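Local coordinates for protein putative xanthine dehydrogenase YAGS fad-binding subunit (Escherichia coli, PDB 5G5G) that probably oxidises aldehydes as the large molybdenum-cofactor subunit of a periplasmic aldehyde oxidase of the xanthine oxidase family, at residues L15-D26 and G471-E482. Numbering follows the deposited sequence.
Sequences LKVVGRPHDRID and GSYTILAQTAAE. With MCN (pterin cytosine dinucleotide), chain Y.
The edge of the His22 ring meets Gln478 NE2, close to the ring plane, with ring and amide planes 71° apart, where the loop 15-26 runs along helix 472-484 of a molybdopterin cofactor-binding domain. That NE2 also donates, in its own amide plane, to Val17 O (2.9 Å) and more weakly to Arg20 O, spanning the type II turn from Val17 to Arg20; Asn618 binds OE1. Glutamine suits this place because one amide can both donate and accept. At the carboxylate of Glu482, OE2 takes Lys16 N on its syn lone pair, while OE1 accepts both Val17 N (2.8 Å), tilted out of the carboxylate plane on its syn side, and Val18 N, almost in line with its C-O bond. Three successive N-H groups, leading into and opening the turn, are thus satisfied by one acid, whose chain bends at chi2 (81°) to reach them. Val17 CG1 rests on the aliphatic part of Gln478 and on Ala481, small enough to let the loop approach. Toward the helix start, Ile25 lays CG1 against Tyr473 CB (3.7 Å) and CD1 against Ala477 CB, while the Tyr473 hydroxyl binds Pro236 O. Gly471 is the N-cap; glycine suits it because its backbone angles leave no room for a CB beside the preceding carbonyl O and O2' of the pterin cytosine dinucleotide. Asp26 OD2 forms a salt bridge with Lys30. Thr474 has its hydroxyl beside its backbone N (chi1 -51°), where OG1 accepts Ile25 N at 3.0 Å and also meets a water that donates to Asp26 OD1.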
# COMPACT_ATOMS: atom_id res chain seq x y z
N LEU C 15 21.15 -20.49 -21.98
CA LEU C 15 20.20 -20.53 -20.88
C LEU C 15 20.61 -21.50 -19.77
O LEU C 15 19.76 -22.14 -19.16
CB LEU C 15 18.77 -20.85 -21.38
CG LEU C 15 18.27 -19.83 -22.42
CD1 LEU C 15 16.96 -20.33 -23.00
CD2 LEU C 15 18.07 -18.48 -21.79
N LYS C 16 21.90 -21.52 -19.46
CA LYS C 16 22.39 -22.29 -18.28
C LYS C 16 22.08 -21.62 -16.96
O LYS C 16 22.03 -22.31 -15.94
CB LYS C 16 23.90 -22.52 -18.36
CG LYS C 16 24.31 -23.35 -19.55
CD LYS C 16 25.84 -23.43 -19.68
CE LYS C 16 26.23 -24.32 -20.84
NZ LYS C 16 27.69 -24.34 -21.03
N VAL C 17 21.91 -20.32 -16.99
CA VAL C 17 21.68 -19.50 -15.80
C VAL C 17 20.55 -18.51 -16.01
O VAL C 17 19.64 -18.42 -15.21
CB VAL C 17 22.94 -18.76 -15.32
CG1 VAL C 17 22.72 -18.27 -13.88
CG2 VAL C 17 24.18 -19.63 -15.40
N VAL C 18 20.61 -17.74 -17.08
CA VAL C 18 19.49 -16.92 -17.53
C VAL C 18 18.32 -17.84 -17.88
O VAL C 18 18.52 -18.93 -18.47
CB VAL C 18 19.89 -16.04 -18.75
CG1 VAL C 18 18.67 -15.34 -19.36
CG2 VAL C 18 20.97 -15.04 -18.35
N GLY C 19 17.12 -17.37 -17.53
CA GLY C 19 15.89 -18.07 -17.78
C GLY C 19 15.51 -19.07 -16.70
O GLY C 19 14.42 -19.69 -16.80
N ARG C 20 16.32 -19.18 -15.65
CA ARG C 20 16.15 -20.17 -14.60
C ARG C 20 15.64 -19.47 -13.35
O ARG C 20 15.97 -18.32 -13.12
CB ARG C 20 17.41 -20.92 -14.39
CG ARG C 20 17.60 -21.84 -15.63
CD ARG C 20 18.63 -22.82 -15.52
NE ARG C 20 18.93 -23.44 -16.82
CZ ARG C 20 18.65 -24.70 -17.15
NH1 ARG C 20 17.97 -25.47 -16.30
NH2 ARG C 20 19.05 -25.21 -18.31
N PRO C 21 14.79 -20.14 -12.59
CA PRO C 21 14.12 -19.49 -11.44
C PRO C 21 14.98 -19.44 -10.18
O PRO C 21 14.63 -19.95 -9.08
CB PRO C 21 12.87 -20.37 -11.25
CG PRO C 21 13.33 -21.72 -11.70
CD PRO C 21 14.23 -21.46 -12.86
N HIS C 22 16.09 -18.76 -10.29
CA HIS C 22 17.00 -18.65 -9.16
C HIS C 22 16.43 -17.81 -8.00
O HIS C 22 15.71 -16.83 -8.23
CB HIS C 22 18.29 -18.02 -9.65
CG HIS C 22 19.17 -19.03 -10.31
ND1 HIS C 22 19.83 -20.01 -9.59
CD2 HIS C 22 19.49 -19.25 -11.61
CE1 HIS C 22 20.55 -20.76 -10.41
NE2 HIS C 22 20.34 -20.33 -11.65
N ASP C 23 16.78 -18.20 -6.77
CA ASP C 23 16.47 -17.37 -5.60
C ASP C 23 17.09 -15.99 -5.75
O ASP C 23 18.20 -15.84 -6.27
CB ASP C 23 17.08 -17.98 -4.35
CG ASP C 23 16.50 -19.31 -3.94
OD1 ASP C 23 15.51 -19.77 -4.49
OD2 ASP C 23 17.15 -19.96 -3.06
N ARG C 24 16.43 -14.96 -5.24
CA ARG C 24 17.00 -13.63 -5.20
C ARG C 24 18.27 -13.57 -4.41
O ARG C 24 18.35 -14.09 -3.27
CB ARG C 24 16.05 -12.69 -4.48
CG ARG C 24 15.02 -12.26 -5.31
CD ARG C 24 14.11 -11.34 -4.50
NE ARG C 24 12.83 -11.48 -5.16
CZ ARG C 24 12.20 -10.58 -5.88
NH1 ARG C 24 12.71 -9.40 -6.11
NH2 ARG C 24 11.06 -10.90 -6.44
N ILE C 25 19.30 -12.93 -4.98
CA ILE C 25 20.61 -12.89 -4.34
C ILE C 25 20.63 -11.88 -3.18
O ILE C 25 21.50 -11.99 -2.31
CB ILE C 25 21.79 -12.67 -5.31
CG1 ILE C 25 21.73 -11.32 -5.98
CG2 ILE C 25 21.76 -13.78 -6.38
CD1 ILE C 25 23.03 -10.95 -6.67
N ASP C 26 19.66 -11.00 -3.17
CA ASP C 26 19.46 -10.10 -2.02
C ASP C 26 18.57 -10.72 -0.92
O ASP C 26 18.26 -10.03 0.05
CB ASP C 26 18.94 -8.71 -2.44
CG ASP C 26 17.72 -8.72 -3.38
OD1 ASP C 26 17.51 -9.78 -4.05
OD2 ASP C 26 17.05 -7.68 -3.55
N GLY C 471 13.98 -7.43 -8.81
CA GLY C 471 14.95 -8.53 -9.05
C GLY C 471 16.19 -8.21 -9.83
O GLY C 471 16.96 -9.10 -10.14
N SER C 472 16.45 -6.94 -10.11
CA SER C 472 17.60 -6.54 -10.87
C SER C 472 18.91 -7.16 -10.36
O SER C 472 19.73 -7.58 -11.19
CB SER C 472 17.72 -5.03 -10.88
OG SER C 472 16.54 -4.38 -11.29
N TYR C 473 19.15 -7.16 -9.05
CA TYR C 473 20.40 -7.79 -8.52
C TYR C 473 20.57 -9.17 -9.15
O TYR C 473 21.66 -9.52 -9.63
CB TYR C 473 20.42 -7.98 -7.01
CG TYR C 473 20.77 -6.71 -6.23
CD1 TYR C 473 22.11 -6.28 -6.12
CD2 TYR C 473 19.78 -5.99 -5.51
CE1 TYR C 473 22.44 -5.16 -5.37
CE2 TYR C 473 20.12 -4.86 -4.79
CZ TYR C 473 21.46 -4.46 -4.71
OH TYR C 473 21.82 -3.29 -3.99
N THR C 474 19.51 -9.98 -9.06
CA THR C 474 19.56 -11.36 -9.48
C THR C 474 19.71 -11.56 -10.99
O THR C 474 20.57 -12.28 -11.44
CB THR C 474 18.34 -12.08 -8.93
OG1 THR C 474 18.29 -11.79 -7.54
CG2 THR C 474 18.43 -13.54 -9.15
N ILE C 475 18.90 -10.89 -11.78
CA ILE C 475 19.01 -11.02 -13.22
C ILE C 475 20.30 -10.47 -13.82
O ILE C 475 20.81 -11.02 -14.80
CB ILE C 475 17.77 -10.49 -13.97
CG1 ILE C 475 17.53 -8.99 -13.70
CG2 ILE C 475 16.60 -11.40 -13.60
CD1 ILE C 475 16.62 -8.30 -14.74
N LEU C 476 20.87 -9.44 -13.19
CA LEU C 476 22.19 -8.97 -13.62
C LEU C 476 23.26 -10.00 -13.27
O LEU C 476 24.15 -10.26 -14.09
CB LEU C 476 22.52 -7.60 -13.00
CG LEU C 476 21.59 -6.48 -13.53
CD1 LEU C 476 21.60 -5.25 -12.64
CD2 LEU C 476 21.99 -6.04 -14.92
N ALA C 477 23.16 -10.63 -12.08
CA ALA C 477 24.08 -11.74 -11.74
C ALA C 477 23.95 -12.92 -12.73
O ALA C 477 24.94 -13.46 -13.23
CB ALA C 477 23.86 -12.20 -10.31
N GLN C 478 22.72 -13.25 -13.07
CA GLN C 478 22.48 -14.35 -14.00
C GLN C 478 23.10 -14.09 -15.38
O GLN C 478 23.68 -15.02 -16.02
CB GLN C 478 21.02 -14.65 -14.13
CG GLN C 478 20.36 -15.21 -12.86
CD GLN C 478 18.83 -15.26 -12.97
OE1 GLN C 478 18.10 -14.43 -12.42
NE2 GLN C 478 18.33 -16.24 -13.72
N THR C 479 22.97 -12.84 -15.83
CA THR C 479 23.52 -12.40 -17.12
C THR C 479 25.02 -12.51 -17.18
O THR C 479 25.61 -13.16 -18.07
CB THR C 479 23.05 -10.98 -17.48
OG1 THR C 479 21.61 -10.93 -17.50
CG2 THR C 479 23.61 -10.56 -18.84
N ALA C 480 25.69 -11.97 -16.17
CA ALA C 480 27.12 -12.09 -16.11
C ALA C 480 27.62 -13.54 -15.99
O ALA C 480 28.57 -13.96 -16.65
CB ALA C 480 27.68 -11.23 -15.01
N ALA C 481 26.94 -14.32 -15.13
CA ALA C 481 27.30 -15.71 -14.97
C ALA C 481 27.20 -16.46 -16.32
O ALA C 481 28.06 -17.29 -16.66
CB ALA C 481 26.40 -16.35 -13.92
N GLU C 482 26.11 -16.22 -17.03
CA GLU C 482 25.88 -16.86 -18.31
C GLU C 482 26.98 -16.51 -19.29
O GLU C 482 27.50 -17.39 -19.98
CB GLU C 482 24.54 -16.42 -18.91
CG GLU C 482 24.15 -17.25 -20.13
CD GLU C 482 23.51 -18.58 -19.76
OE1 GLU C 482 22.45 -18.55 -19.05
OE2 GLU C 482 24.03 -19.62 -20.18
N1 MCN Y . 11.80 -9.81 -15.61
C2 MCN Y . 12.32 -11.12 -15.99
N3 MCN Y . 12.28 -11.09 -17.52
C4 MCN Y . 11.79 -10.23 -18.40
C5 MCN Y . 11.43 -8.92 -17.76
C6 MCN Y . 11.39 -8.81 -16.47
O2 MCN Y . 12.69 -11.96 -15.36
N4 MCN Y . 11.70 -10.35 -19.67
C1' MCN Y . 11.57 -9.72 -14.17
C2D MCN Y . 12.92 -9.52 -13.39
O2' MCN Y . 12.78 -10.03 -12.06
C3' MCN Y . 12.96 -8.07 -13.41
C4D MCN Y . 11.51 -7.45 -13.18
O4D MCN Y . 10.78 -8.57 -13.87
O3' MCN Y . 13.82 -7.38 -12.44
C5' MCN Y . 11.05 -6.24 -13.76
O5' MCN Y . 11.71 -5.90 -14.96
PA MCN Y . 11.05 -4.85 -15.88
O1A MCN Y . 12.11 -4.44 -16.90
O2A MCN Y . 9.71 -5.31 -16.32
O3A MCN Y . 10.78 -3.53 -14.87
PB MCN Y . 11.89 -2.46 -14.51
O1B MCN Y . 11.90 -1.38 -15.50
O2B MCN Y . 13.17 -3.15 -14.17
O3B MCN Y . 11.30 -2.00 -13.12
C10 MCN Y . 10.25 -0.94 -13.10
C9' MCN Y . 8.87 -1.47 -12.90
C8' MCN Y . 7.87 -0.20 -13.05
S8' MCN Y . 8.07 0.92 -14.28
C7' MCN Y . 7.09 -0.03 -12.09
S7' MCN Y . 6.05 1.42 -11.97
C6' MCN Y . 6.75 -1.14 -11.05
C7 MCN Y . 7.48 -2.46 -11.60
O9' MCN Y . 8.81 -2.27 -11.83
N5' MCN Y . 7.53 -0.67 -9.79
C4A MCN Y . 7.77 -1.67 -8.69
N8' MCN Y . 7.40 -3.47 -10.52
C4B MCN Y . 7.72 -3.13 -9.25
N1' MCN Y . 7.79 -4.15 -8.30
C2' MCN Y . 8.35 -3.95 -7.03
N2' MCN Y . 8.40 -4.84 -6.16
N3' MCN Y . 8.35 -2.64 -6.61
C4' MCN Y . 8.30 -1.47 -7.34
O4' MCN Y . 8.37 -0.25 -7.05
O HOH W 1 17.20 -9.39 -6.74